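Local coordinates for protein aldehyde dehydrogenase (Trypanosoma brucei, PDB 5MYP) that probably oxidises aldehydes to carboxylic acids with NAD+ as electron acceptor, at residues 15-20 against 186-191; 49-54 against 79-84; 133-138 against 161-166; 204-209 against 222-227. All coordinates share one frame; numbering follows the deposited sequence.

Contact 1 (15-20 against 186-191); sequences ENIPVI and TTAVLK. Unlike the reference sequence in segment 15-20: Val19 (reference Thr).
Ile17 packs against Ala188 and Val189 where helix 16-29, near the amino terminus, lies against helix 183-191 of the Rossmann-like, nucleotide-binding type of domain found in this family. The evidence for close packing is confined to a single residue on one side and two on the other. The backbones approach to 6.2 Å between the CA atoms of Ile17 and Val189, and 128 Å² of surface is buried in all. No hydrogen bond crosses; the contact is van der Waals packing by apolar side chains.

Ile17 engages with both of its branches. CG1 stands anti to the carbonyl carbon (chi1 -72°) and the chain runs on almost fully extended (chi2 165°), which carries CD1 outward across the gap to Ala188, where CD1 and the Ala188 CB are 3.6 Å apart. The other branch, CG2, comes down on the backbone of the opposite helix and lies 3.6 Å from the CA of Val189. Leu14 also covers Ala188, and Phe194 lies on Val189.

The remaining surfaces are much looser. Asn16, Pro18 and Val19 on the first helix and Thr187 and Lys191 on the second are exposed, and none of them makes a close contact across the pair. Thr187 OG1 turns back to the carbonyl oxygen of Val183 within its own helix. Leu190 points away from Ile17 and into the domain, onto Leu122 and Ile124 of strand 110-124. On the tight side, the branch of Ile17 that reaches the backbone also meets a Val189 methyl, with CG2 of Ile17 and CG2 of Val189 4.1 Å apart.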
loop_
_atom_site.group_PDB
_atom_site.type_symbol
_atom_site.label_atom_id
_atom_site.label_comp_id
_atom_site.label_asym_id
_atom_site.label_seq_id
_atom_site.Cartn_x
_atom_site.Cartn_y
_atom_site.Cartn_z
ATOM N N GLU A 15 -10.611 13.463 26.324
ATOM C CA GLU A 15 -10.752 14.849 25.876
ATOM C C GLU A 15 -9.450 15.421 25.296
ATOM O O GLU A 15 -9.496 16.254 24.387
ATOM C CB GLU A 15 -11.248 15.727 27.038
ATOM C CG GLU A 15 -11.181 17.226 26.780
ATOM C CD GLU A 15 -11.717 18.040 27.944
ATOM O OE1 GLU A 15 -11.186 19.141 28.201
ATOM O OE2 GLU A 15 -12.670 17.579 28.607
ATOM N N ASN A 16 -8.304 14.981 25.825
ATOM C CA ASN A 16 -6.984 15.427 25.335
ATOM C C ASN A 16 -6.521 14.765 24.031
ATOM O O ASN A 16 -5.617 15.286 23.377
ATOM C CB ASN A 16 -5.895 15.235 26.411
ATOM C CG ASN A 16 -5.971 16.272 27.527
ATOM O OD1 ASN A 16 -6.569 17.338 27.366
ATOM N ND2 ASN A 16 -5.350 15.967 28.660
ATOM N N ILE A 17 -7.120 13.634 23.658
ATOM C CA ILE A 17 -6.708 12.914 22.441
ATOM C C ILE A 17 -6.892 13.762 21.163
ATOM O O ILE A 17 -5.942 13.884 20.390
ATOM C CB ILE A 17 -7.348 11.496 22.361
ATOM C CG1 ILE A 17 -6.687 10.589 23.406
ATOM C CG2 ILE A 17 -7.205 10.895 20.960
ATOM C CD1 ILE A 17 -7.439 9.306 23.701
ATOM N N PRO A 18 -8.087 14.361 20.947
ATOM C CA PRO A 18 -8.253 15.298 19.819
ATOM C C PRO A 18 -7.276 16.483 19.823
ATOM O O PRO A 18 -6.841 16.909 18.752
ATOM C CB PRO A 18 -9.687 15.816 19.987
ATOM C CG PRO A 18 -10.389 14.768 20.771
ATOM C CD PRO A 18 -9.374 14.056 21.605
ATOM N N VAL A 19 -6.941 16.989 21.011
ATOM C CA VAL A 19 -6.028 18.136 21.146
ATOM C C VAL A 19 -4.615 17.749 20.710
ATOM O O VAL A 19 -3.970 18.489 19.969
ATOM C CB VAL A 19 -6.000 18.690 22.596
ATOM C CG1 VAL A 19 -5.017 19.855 22.720
ATOM C CG2 VAL A 19 -7.397 19.120 23.033
ATOM N N ILE A 20 -4.154 16.587 21.174
ATOM C CA ILE A 20 -2.841 16.043 20.824
ATOM C C ILE A 20 -2.710 15.873 19.303
ATOM O O ILE A 20 -1.731 16.341 18.712
ATOM C CB ILE A 20 -2.570 14.706 21.565
ATOM C CG1 ILE A 20 -2.335 14.974 23.058
ATOM C CG2 ILE A 20 -1.365 13.962 20.989
ATOM C CD1 ILE A 20 -2.469 13.754 23.946
ATOM N N THR A 186 -6.997 3.710 22.622
ATOM C CA THR A 186 -6.673 3.301 21.249
ATOM C C THR A 186 -7.869 3.489 20.321
ATOM O O THR A 186 -7.718 4.005 19.214
ATOM C CB THR A 186 -6.186 1.842 21.191
ATOM O OG1 THR A 186 -5.084 1.672 22.092
ATOM C CG2 THR A 186 -5.740 1.451 19.781
ATOM N N THR A 187 -9.052 3.074 20.773
ATOM C CA THR A 187 -10.298 3.315 20.045
ATOM C C THR A 187 -10.499 4.806 19.779
ATOM O O THR A 187 -10.844 5.190 18.662
ATOM C CB THR A 187 -11.515 2.741 20.807
ATOM O OG1 THR A 187 -11.342 1.330 20.965
ATOM C CG2 THR A 187 -12.822 2.999 20.067
ATOM N N ALA A 188 -10.248 5.635 20.796
ATOM C CA ALA A 188 -10.409 7.089 20.682
ATOM C C ALA A 188 -9.425 7.735 19.694
ATOM O O ALA A 188 -9.827 8.573 18.883
ATOM C CB ALA A 188 -10.278 7.741 22.050
ATOM N N VAL A 189 -8.148 7.364 19.759
ATOM C CA VAL A 189 -7.157 7.945 18.832
ATOM C C VAL A 189 -7.425 7.495 17.387
ATOM O O VAL A 189 -7.221 8.267 16.460
ATOM C CB VAL A 189 -5.689 7.687 19.270
ATOM C CG1 VAL A 189 -5.265 6.245 19.053
ATOM C CG2 VAL A 189 -4.735 8.625 18.541
ATOM N N LEU A 190 -7.927 6.272 17.211
ATOM C CA LEU A 190 -8.323 5.764 15.886
ATOM C C LEU A 190 -9.517 6.479 15.215
ATOM O O LEU A 190 -9.702 6.346 13.998
ATOM C CB LEU A 190 -8.558 4.247 15.934
ATOM C CG LEU A 190 -7.284 3.391 15.996
ATOM C CD1 LEU A 190 -7.613 1.944 16.321
ATOM C CD2 LEU A 190 -6.468 3.465 14.712
ATOM N N LYS A 191 -10.315 7.215 15.991
ATOM C CA LYS A 191 -11.349 8.088 15.432
ATOM C C LYS A 191 -10.777 9.354 14.791
ATOM O O LYS A 191 -11.416 9.949 13.923
ATOM C CB LYS A 191 -12.365 8.478 16.507
ATOM C CG LYS A 191 -13.160 7.301 17.040
ATOM C CD LYS A 191 -14.543 7.724 17.512
ATOM C CE LYS A 191 -14.470 8.828 18.554
ATOM N NZ LYS A 191 -14.367 10.180 17.941
#

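Contact 2 (49-54 against 79-84); sequences LVEENT and PLRNEV
The carboxylate of Glu51 and the guanidinium of Arg81 are turned 84° against each other, and the acid meets the aliphatic part of the arginine. OE2 of Glu51 lies 3.5 Å from CD of Arg81, whereas the gap from Glu51 OE2 to Arg81 NE is 4.8 Å. The charges are opposite but not in contact, so any attraction is probably diffuse. Arg81 bends at chi3 (77°), so that NE leaves the extended line of CB, CG and CD. Across the subunit interface, Lys490 of the second subunit packs on Glu51, and Arg81 NH1 makes a weak hydrogen bond to the Leu488 carbonyl of that subunit.

A third flat group, the Asn53 amide, in the link between two helices, reaches back to the end of helix 36-52: ND2 donates to Leu49 O at 2.8 Å, with the acceptor almost in the amide plane. Thr54 OG1 reaches the Val50 O at 2.7 Å from above that carbonyl's plane. Elsewhere in the contact, CG2 of Val50 and CD1 of Leu80 meet loosely at 4.4 Å, and Leu135 covers both side chains. The contact joins two helices in the helical amino-terminal part of the aldehyde dehydrogenase fold.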
loop_
_atom_site.group_PDB
_atom_site.type_symbol
_atom_site.label_atom_id
_atom_site.label_comp_id
_atom_site.label_asym_id
_atom_site.label_seq_id
_atom_site.Cartn_x
_atom_site.Cartn_y
_atom_site.Cartn_z
ATOM N N LEU A 49 18.285 10.493 22.453
ATOM C CA LEU A 49 17.293 9.826 23.322
ATOM C C LEU A 49 17.693 8.381 23.627
ATOM O O LEU A 49 17.679 7.959 24.784
ATOM C CB LEU A 49 15.891 9.859 22.689
ATOM C CG LEU A 49 14.777 8.982 23.281
ATOM C CD1 LEU A 49 14.443 9.404 24.694
ATOM C CD2 LEU A 49 13.526 9.038 22.422
ATOM N N VAL A 50 18.058 7.637 22.585
ATOM C CA VAL A 50 18.428 6.228 22.734
ATOM C C VAL A 50 19.785 6.088 23.430
ATOM O O VAL A 50 19.901 5.349 24.408
ATOM C CB VAL A 50 18.423 5.493 21.375
ATOM C CG1 VAL A 50 18.935 4.059 21.524
ATOM C CG2 VAL A 50 17.008 5.488 20.780
ATOM N N GLU A 51 20.794 6.801 22.930
ATOM C CA GLU A 51 22.170 6.665 23.437
ATOM C C GLU A 51 22.367 7.176 24.869
ATOM O O GLU A 51 23.022 6.512 25.672
ATOM C CB GLU A 51 23.166 7.352 22.499
ATOM C CG GLU A 51 23.324 6.650 21.161
ATOM C CD GLU A 51 24.457 7.225 20.322
ATOM O OE1 GLU A 51 24.739 8.440 20.419
ATOM O OE2 GLU A 51 25.070 6.458 19.553
ATOM N N GLU A 52 21.803 8.339 25.186
ATOM C CA GLU A 52 21.933 8.916 26.534
ATOM C C GLU A 52 21.177 8.126 27.601
ATOM O O GLU A 52 21.537 8.190 28.775
ATOM C CB GLU A 52 21.462 10.377 26.568
ATOM C CG GLU A 52 22.304 11.314 25.721
ATOM C CD GLU A 52 21.777 12.737 25.685
ATOM O OE1 GLU A 52 20.880 13.099 26.477
ATOM O OE2 GLU A 52 22.276 13.509 24.845
ATOM N N ASN A 53 20.140 7.387 27.199
ATOM C CA ASN A 53 19.289 6.656 28.139
ATOM C C ASN A 53 19.283 5.131 27.928
ATOM O O ASN A 53 18.349 4.452 28.361
ATOM C CB ASN A 53 17.869 7.224 28.069
ATOM C CG ASN A 53 17.841 8.732 28.258
ATOM O OD1 ASN A 53 17.945 9.223 29.376
ATOM N ND2 ASN A 53 17.712 9.471 27.162
ATOM N N THR A 54 20.335 4.599 27.300
ATOM C CA THR A 54 20.435 3.159 27.013
ATOM C C THR A 54 20.330 2.300 28.276
ATOM O O THR A 54 19.615 1.293 28.276
ATOM C CB THR A 54 21.730 2.820 26.225
ATOM O OG1 THR A 54 21.598 3.281 24.877
ATOM C CG2 THR A 54 22.020 1.307 26.198
ATOM N N PRO A 79 19.961 -1.994 16.662
ATOM C CA PRO A 79 19.147 -1.749 15.456
ATOM C C PRO A 79 18.565 -0.336 15.353
ATOM O O PRO A 79 18.524 0.221 14.259
ATOM C CB PRO A 79 18.026 -2.786 15.578
ATOM C CG PRO A 79 18.659 -3.909 16.304
ATOM C CD PRO A 79 19.591 -3.269 17.302
ATOM N N LEU A 80 18.126 0.230 16.478
ATOM C CA LEU A 80 17.652 1.617 16.503
ATOM C C LEU A 80 18.756 2.617 16.163
ATOM O O LEU A 80 18.528 3.543 15.388
ATOM C CB LEU A 80 17.019 1.966 17.855
ATOM C CG LEU A 80 15.613 1.409 18.098
ATOM C CD1 LEU A 80 15.188 1.691 19.525
ATOM C CD2 LEU A 80 14.600 1.981 17.112
ATOM N N ARG A 81 19.942 2.428 16.739
ATOM C CA ARG A 81 21.097 3.282 16.436
ATOM C C ARG A 81 21.447 3.235 14.951
ATOM O O ARG A 81 21.635 4.280 14.321
ATOM C CB ARG A 81 22.316 2.871 17.272
ATOM C CG ARG A 81 23.471 3.849 17.199
ATOM C CD ARG A 81 24.683 3.323 17.933
ATOM N NE ARG A 81 25.377 2.304 17.145
ATOM C CZ ARG A 81 26.356 1.518 17.599
ATOM N NH1 ARG A 81 26.778 1.597 18.863
ATOM N NH2 ARG A 81 26.916 0.630 16.778
ATOM N N ASN A 82 21.509 2.027 14.396
ATOM C CA ASN A 82 21.792 1.837 12.970
ATOM C C ASN A 82 20.716 2.454 12.076
ATOM O O ASN A 82 21.034 3.002 11.023
ATOM C CB ASN A 82 21.951 0.347 12.636
ATOM C CG ASN A 82 23.167 -0.282 13.308
ATOM O OD1 ASN A 82 24.113 0.406 13.696
ATOM N ND2 ASN A 82 23.136 -1.600 13.455
ATOM N N GLU A 83 19.455 2.365 12.500
ATOM C CA GLU A 83 18.336 2.967 11.759
ATOM C C GLU A 83 18.461 4.488 11.682
ATOM O O GLU A 83 18.275 5.064 10.612
ATOM C CB GLU A 83 16.992 2.592 12.400
ATOM C CG GLU A 83 15.761 2.970 11.580
ATOM C CD GLU A 83 15.556 2.107 10.347
ATOM O OE1 GLU A 83 16.210 1.048 10.206
ATOM O OE2 GLU A 83 14.711 2.482 9.507
ATOM N N VAL A 84 18.778 5.132 12.803
ATOM C CA VAL A 84 18.948 6.591 12.815
ATOM C C VAL A 84 20.107 7.001 11.910
ATOM O O VAL A 84 19.960 7.920 11.097
ATOM C CB VAL A 84 19.198 7.182 14.223
ATOM C CG1 VAL A 84 19.416 8.692 14.117
ATOM C CG2 VAL A 84 18.033 6.910 15.161
#

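Contact 3 (133-138 against 161-166); sequences LILQPL and ELLTKL
Leu163 reaches across to Ile134 and Leu135 with one methyl for each. Its CG stands anti to the backbone N (chi1 -177°), which, with the CB directed at the other helix, points the methyls at Ile134 and Leu135. CD2 of Leu163 comes within 3.6 Å of CG2 of Ile134, the tighter half of the contact, and the two side chains approach at a slant. CD1 of Leu163 lies 4.1 Å from CD2 of Leu135, and these two leucines lie alongside one another, pointing in opposite directions.

The pair belongs to the Rossmann-like alternation of strand and helix: helix 132-143 leads into strand 147-151, helix 157-170 leads out of it, and Ile150 of that strand is touched by both Ile134 and Leu163. With their CA atoms 9.7 Å apart, Leu135 and Leu163 are the closest backbone pair, so side chains alone bridge the helices.

Ile134 takes a less relaxed form: CG1 is roughly anti to the backbone N (chi1 -159°, some 20° off the staggered value), which leaves CG2 in the crowded position between its own N and carbonyl carbon, facing Leu163. Leu49 of helix 36-52 packs on Leu163.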
loop_
_atom_site.group_PDB
_atom_site.type_symbol
_atom_site.label_atom_id
_atom_site.label_comp_id
_atom_site.label_asym_id
_atom_site.label_seq_id
_atom_site.Cartn_x
_atom_site.Cartn_y
_atom_site.Cartn_z
ATOM N N LEU A 133 9.869 -1.400 18.325
ATOM C CA LEU A 133 8.667 -1.424 17.490
ATOM C C LEU A 133 7.744 -0.214 17.670
ATOM O O LEU A 133 6.678 -0.156 17.051
ATOM C CB LEU A 133 7.919 -2.750 17.687
ATOM C CG LEU A 133 8.761 -3.988 17.347
ATOM C CD1 LEU A 133 7.968 -5.261 17.597
ATOM C CD2 LEU A 133 9.277 -3.960 15.914
ATOM N N ILE A 134 8.148 0.744 18.509
ATOM C CA ILE A 134 7.537 2.079 18.532
ATOM C C ILE A 134 8.473 3.121 17.877
ATOM O O ILE A 134 8.013 3.930 17.063
ATOM C CB ILE A 134 7.070 2.474 19.968
ATOM C CG1 ILE A 134 6.006 3.578 19.920
ATOM C CG2 ILE A 134 8.223 2.887 20.868
ATOM C CD1 ILE A 134 4.604 3.071 19.669
ATOM N N LEU A 135 9.771 3.087 18.194
ATOM C CA LEU A 135 10.719 4.077 17.654
ATOM C C LEU A 135 11.155 3.837 16.210
ATOM O O LEU A 135 11.349 4.805 15.471
ATOM C CB LEU A 135 11.963 4.221 18.549
ATOM C CG LEU A 135 11.795 4.856 19.935
ATOM C CD1 LEU A 135 13.173 5.119 20.543
ATOM C CD2 LEU A 135 10.994 6.149 19.872
ATOM N N GLN A 136 11.325 2.580 15.797
ATOM C CA GLN A 136 11.794 2.306 14.425
ATOM C C GLN A 136 10.826 2.851 13.358
ATOM O O GLN A 136 11.278 3.529 12.436
ATOM C CB GLN A 136 12.131 0.820 14.201
ATOM C CG GLN A 136 12.808 0.549 12.863
ATOM C CD GLN A 136 13.477 -0.809 12.776
ATOM O OE1 GLN A 136 13.062 -1.768 13.416
ATOM N NE2 GLN A 136 14.464 -0.916 11.906
ATOM N N PRO A 137 9.504 2.596 13.494
ATOM C CA PRO A 137 8.544 3.243 12.580
ATOM C C PRO A 137 8.537 4.773 12.677
ATOM O O PRO A 137 8.483 5.449 11.652
ATOM C CB PRO A 137 7.182 2.685 13.028
ATOM C CG PRO A 137 7.494 1.441 13.776
ATOM C CD PRO A 137 8.829 1.662 14.413
ATOM N N LEU A 138 8.585 5.300 13.901
ATOM C CA LEU A 138 8.607 6.747 14.129
ATOM C C LEU A 138 9.771 7.431 13.402
ATOM O O LEU A 138 9.569 8.444 12.735
ATOM C CB LEU A 138 8.672 7.059 15.629
ATOM C CG LEU A 138 8.726 8.538 16.028
ATOM C CD1 LEU A 138 7.474 9.271 15.555
ATOM C CD2 LEU A 138 8.913 8.674 17.529
ATOM N N GLU A 161 6.228 4.226 30.320
ATOM C CA GLU A 161 6.435 5.320 31.276
ATOM C C GLU A 161 7.735 6.073 30.980
ATOM O O GLU A 161 7.737 7.300 30.872
ATOM C CB GLU A 161 6.464 4.788 32.711
ATOM C CG GLU A 161 6.524 5.877 33.783
ATOM C CD GLU A 161 6.738 5.328 35.184
ATOM O OE1 GLU A 161 7.513 4.363 35.348
ATOM O OE2 GLU A 161 6.147 5.878 36.131
ATOM N N LEU A 162 8.831 5.329 30.852
ATOM C CA LEU A 162 10.147 5.928 30.598
ATOM C C LEU A 162 10.188 6.704 29.277
ATOM O O LEU A 162 10.688 7.826 29.229
ATOM C CB LEU A 162 11.245 4.857 30.609
ATOM C CG LEU A 162 12.693 5.348 30.472
ATOM C CD1 LEU A 162 13.052 6.346 31.565
ATOM C CD2 LEU A 162 13.657 4.174 30.487
ATOM N N LEU A 163 9.671 6.099 28.211
ATOM C CA LEU A 163 9.625 6.755 26.900
ATOM C C LEU A 163 8.763 8.014 26.932
ATOM O O LEU A 163 9.124 9.029 26.343
ATOM C CB LEU A 163 9.094 5.795 25.829
ATOM C CG LEU A 163 9.046 6.314 24.385
ATOM C CD1 LEU A 163 10.436 6.690 23.876
ATOM C CD2 LEU A 163 8.398 5.278 23.490
ATOM N N THR A 164 7.621 7.938 27.609
ATOM C CA THR A 164 6.721 9.087 27.758
ATOM C C THR A 164 7.399 10.224 28.535
ATOM O O THR A 164 7.262 11.383 28.163
ATOM C CB THR A 164 5.391 8.669 28.420
ATOM O OG1 THR A 164 4.736 7.702 27.580
ATOM C CG2 THR A 164 4.465 9.860 28.627
ATOM N N LYS A 165 8.144 9.886 29.582
ATOM C CA LYS A 165 8.923 10.872 30.341
ATOM C C LYS A 165 10.036 11.510 29.488
ATOM O O LYS A 165 10.189 12.733 29.477
ATOM C CB LYS A 165 9.528 10.227 31.598
ATOM C CG LYS A 165 10.318 11.193 32.481
ATOM C CD LYS A 165 11.019 10.505 33.642
ATOM C CE LYS A 165 12.187 11.351 34.139
ATOM N NZ LYS A 165 12.706 10.928 35.472
ATOM N N LEU A 166 10.794 10.680 28.773
ATOM C CA LEU A 166 12.005 11.141 28.075
ATOM C C LEU A 166 11.749 11.837 26.744
ATOM O O LEU A 166 12.426 12.808 26.433
ATOM C CB LEU A 166 12.980 9.981 27.849
ATOM C CG LEU A 166 13.663 9.399 29.086
ATOM C CD1 LEU A 166 14.442 8.157 28.694
ATOM C CD2 LEU A 166 14.584 10.413 29.747
#

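Contact 4 (204-209 against 222-227); sequences RVAEIV and LELGGK
In the beta-alpha-beta crossover formed by strand 196-200, helix 203-214 and strand 220-223, Ala206 of the helix packs against Leu222 near the end of the second strand and Leu224 just beyond it. The nearest CA atoms, of Ala206 and Leu222, are 6.8 Å apart, a closeness that fits the smallness of the alanine side chain. No hydrogen bond joins the two segments.

Leu222 and Leu224 both project toward the helix, as alternate residues of an extended chain do, whereas Glu223 between them faces the other way. Glu223 is a predicted active-site residue, and the Leu224 side chain is about 6 Å from that of Cys259, the other one. The apolar face of this strand end and the residue after it therefore adjoins what is probably the catalytic centre. From the second subunit, Leu217 packs on all three contacting residues, so the small cluster is completed across the dimer interface.

Leu222 touches lightly, its CD1 4.3 Å from the Ala206 CB. Leu224 comes closer: both methyls of the fork face the Ala206 CB from the same side, with Leu224 CD2 3.6 Å and Leu224 CD1 3.8 Å from the Ala206 CB.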
loop_
_atom_site.group_PDB
_atom_site.type_symbol
_atom_site.label_atom_id
_atom_site.label_comp_id
_atom_site.label_asym_id
_atom_site.label_seq_id
_atom_site.Cartn_x
_atom_site.Cartn_y
_atom_site.Cartn_z
ATOM N N ARG A 204 -6.183 -10.131 14.539
ATOM C CA ARG A 204 -7.493 -9.805 15.119
ATOM C C ARG A 204 -7.679 -8.297 15.306
ATOM O O ARG A 204 -8.678 -7.733 14.855
ATOM C CB ARG A 204 -7.661 -10.526 16.460
ATOM C CG ARG A 204 -9.027 -10.377 17.120
ATOM C CD ARG A 204 -9.070 -11.121 18.453
ATOM N NE ARG A 204 -8.186 -10.515 19.460
ATOM C CZ ARG A 204 -8.449 -9.404 20.157
ATOM N NH1 ARG A 204 -9.590 -8.737 20.002
ATOM N NH2 ARG A 204 -7.553 -8.956 21.030
ATOM N N VAL A 205 -6.716 -7.652 15.964
ATOM C CA VAL A 205 -6.781 -6.208 16.223
ATOM C C VAL A 205 -6.493 -5.401 14.943
ATOM O O VAL A 205 -7.046 -4.311 14.761
ATOM C CB VAL A 205 -5.833 -5.793 17.377
ATOM C CG1 VAL A 205 -5.804 -4.276 17.569
ATOM C CG2 VAL A 205 -6.234 -6.495 18.678
ATOM N N ALA A 206 -5.640 -5.932 14.060
ATOM C CA ALA A 206 -5.388 -5.306 12.751
ATOM C C ALA A 206 -6.671 -5.041 11.958
ATOM O O ALA A 206 -6.799 -3.992 11.327
ATOM C CB ALA A 206 -4.433 -6.155 11.920
ATOM N N GLU A 207 -7.606 -5.993 11.998
ATOM C CA GLU A 207 -8.916 -5.828 11.357
ATOM C C GLU A 207 -9.661 -4.604 11.902
ATOM O O GLU A 207 -10.280 -3.867 11.139
ATOM C CB GLU A 207 -9.784 -7.079 11.530
ATOM C CG GLU A 207 -9.269 -8.316 10.804
ATOM C CD GLU A 207 -10.156 -9.535 10.973
ATOM O OE1 GLU A 207 -11.307 -9.402 11.457
ATOM O OE2 GLU A 207 -9.693 -10.646 10.623
ATOM N N ILE A 208 -9.595 -4.414 13.221
ATOM C CA ILE A 208 -10.219 -3.260 13.896
ATOM C C ILE A 208 -9.525 -1.946 13.503
ATOM O O ILE A 208 -10.188 -0.934 13.257
ATOM C CB ILE A 208 -10.210 -3.434 15.439
ATOM C CG1 ILE A 208 -11.055 -4.654 15.847
ATOM C CG2 ILE A 208 -10.725 -2.183 16.150
ATOM C CD1 ILE A 208 -10.742 -5.195 17.226
ATOM N N VAL A 209 -8.194 -1.974 13.443
ATOM C CA VAL A 209 -7.409 -0.813 13.009
ATOM C C VAL A 209 -7.757 -0.433 11.566
ATOM O O VAL A 209 -8.004 0.737 11.269
ATOM C CB VAL A 209 -5.886 -1.062 13.144
ATOM C CG1 VAL A 209 -5.076 0.048 12.474
ATOM C CG2 VAL A 209 -5.489 -1.178 14.613
ATOM N N LEU A 222 0.580 -2.878 8.222
ATOM C CA LEU A 222 0.222 -3.819 9.277
ATOM C C LEU A 222 1.344 -4.841 9.376
ATOM O O LEU A 222 1.676 -5.493 8.385
ATOM C CB LEU A 222 -1.121 -4.492 8.960
ATOM C CG LEU A 222 -2.294 -3.554 8.652
ATOM C CD1 LEU A 222 -3.521 -4.332 8.188
ATOM C CD2 LEU A 222 -2.639 -2.705 9.864
ATOM N N GLU A 223 1.950 -4.941 10.558
ATOM C CA GLU A 223 3.058 -5.862 10.812
ATOM C C GLU A 223 2.560 -6.886 11.816
ATOM O O GLU A 223 2.456 -6.602 13.015
ATOM C CB GLU A 223 4.263 -5.098 11.366
ATOM C CG GLU A 223 4.869 -4.089 10.390
ATOM C CD GLU A 223 5.824 -4.698 9.370
ATOM O OE1 GLU A 223 6.248 -5.864 9.530
ATOM O OE2 GLU A 223 6.159 -3.989 8.393
ATOM N N LEU A 224 2.226 -8.076 11.323
ATOM C CA LEU A 224 1.493 -9.058 12.117
ATOM C C LEU A 224 2.359 -10.296 12.296
ATOM O O LEU A 224 3.588 -10.180 12.289
ATOM C CB LEU A 224 0.124 -9.336 11.481
ATOM C CG LEU A 224 -0.631 -8.084 11.013
ATOM C CD1 LEU A 224 -1.896 -8.462 10.259
ATOM C CD2 LEU A 224 -0.958 -7.160 12.179
ATOM N N GLY A 225 1.748 -11.459 12.499
ATOM C CA GLY A 225 2.500 -12.679 12.776
ATOM C C GLY A 225 2.024 -13.832 11.921
ATOM O O GLY A 225 1.690 -13.661 10.741
ATOM N N GLY A 226 1.987 -15.008 12.532
ATOM C CA GLY A 226 1.705 -16.255 11.842
ATOM C C GLY A 226 2.712 -17.275 12.321
ATOM O O GLY A 226 3.535 -16.987 13.196
ATOM N N LYS A 227 2.657 -18.460 11.735
ATOM C CA LYS A 227 3.511 -19.562 12.136
ATOM C C LYS A 227 4.665 -19.679 11.155
ATOM O O LYS A 227 4.530 -20.323 10.114
ATOM C CB LYS A 227 2.703 -20.859 12.176
ATOM C CG LYS A 227 1.555 -20.847 13.175
ATOM C CD LYS A 227 0.702 -22.101 13.085
ATOM C CE LYS A 227 1.422 -23.344 13.595
ATOM N NZ LYS A 227 1.651 -23.329 15.067
#

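Contacts 2 and 3 are the closest pair, with centres 11 Å apart, and they touch at several points: CD1 of Leu49 meets CB of Leu166 at 3.5 Å, and Glu83 OE1 is probably hydrogen-bonded to Gln136 NE2 at 3.1 Å. Contact 1 touches contact 4 through Leu190 CD1 and Val209 CG2, 4.1 Å apart, although their centres are 21 Å apart. Along the chain, contacts 2 and 3 are nested within the loop closed by contact 1, and contact 4 follows. Only contact 4 includes a predicted active-site residue, Glu223; the Ile134 side chain of contact 3 is about 12 Å from that of Glu223. Contacts 2 and 4 both touch the second subunit.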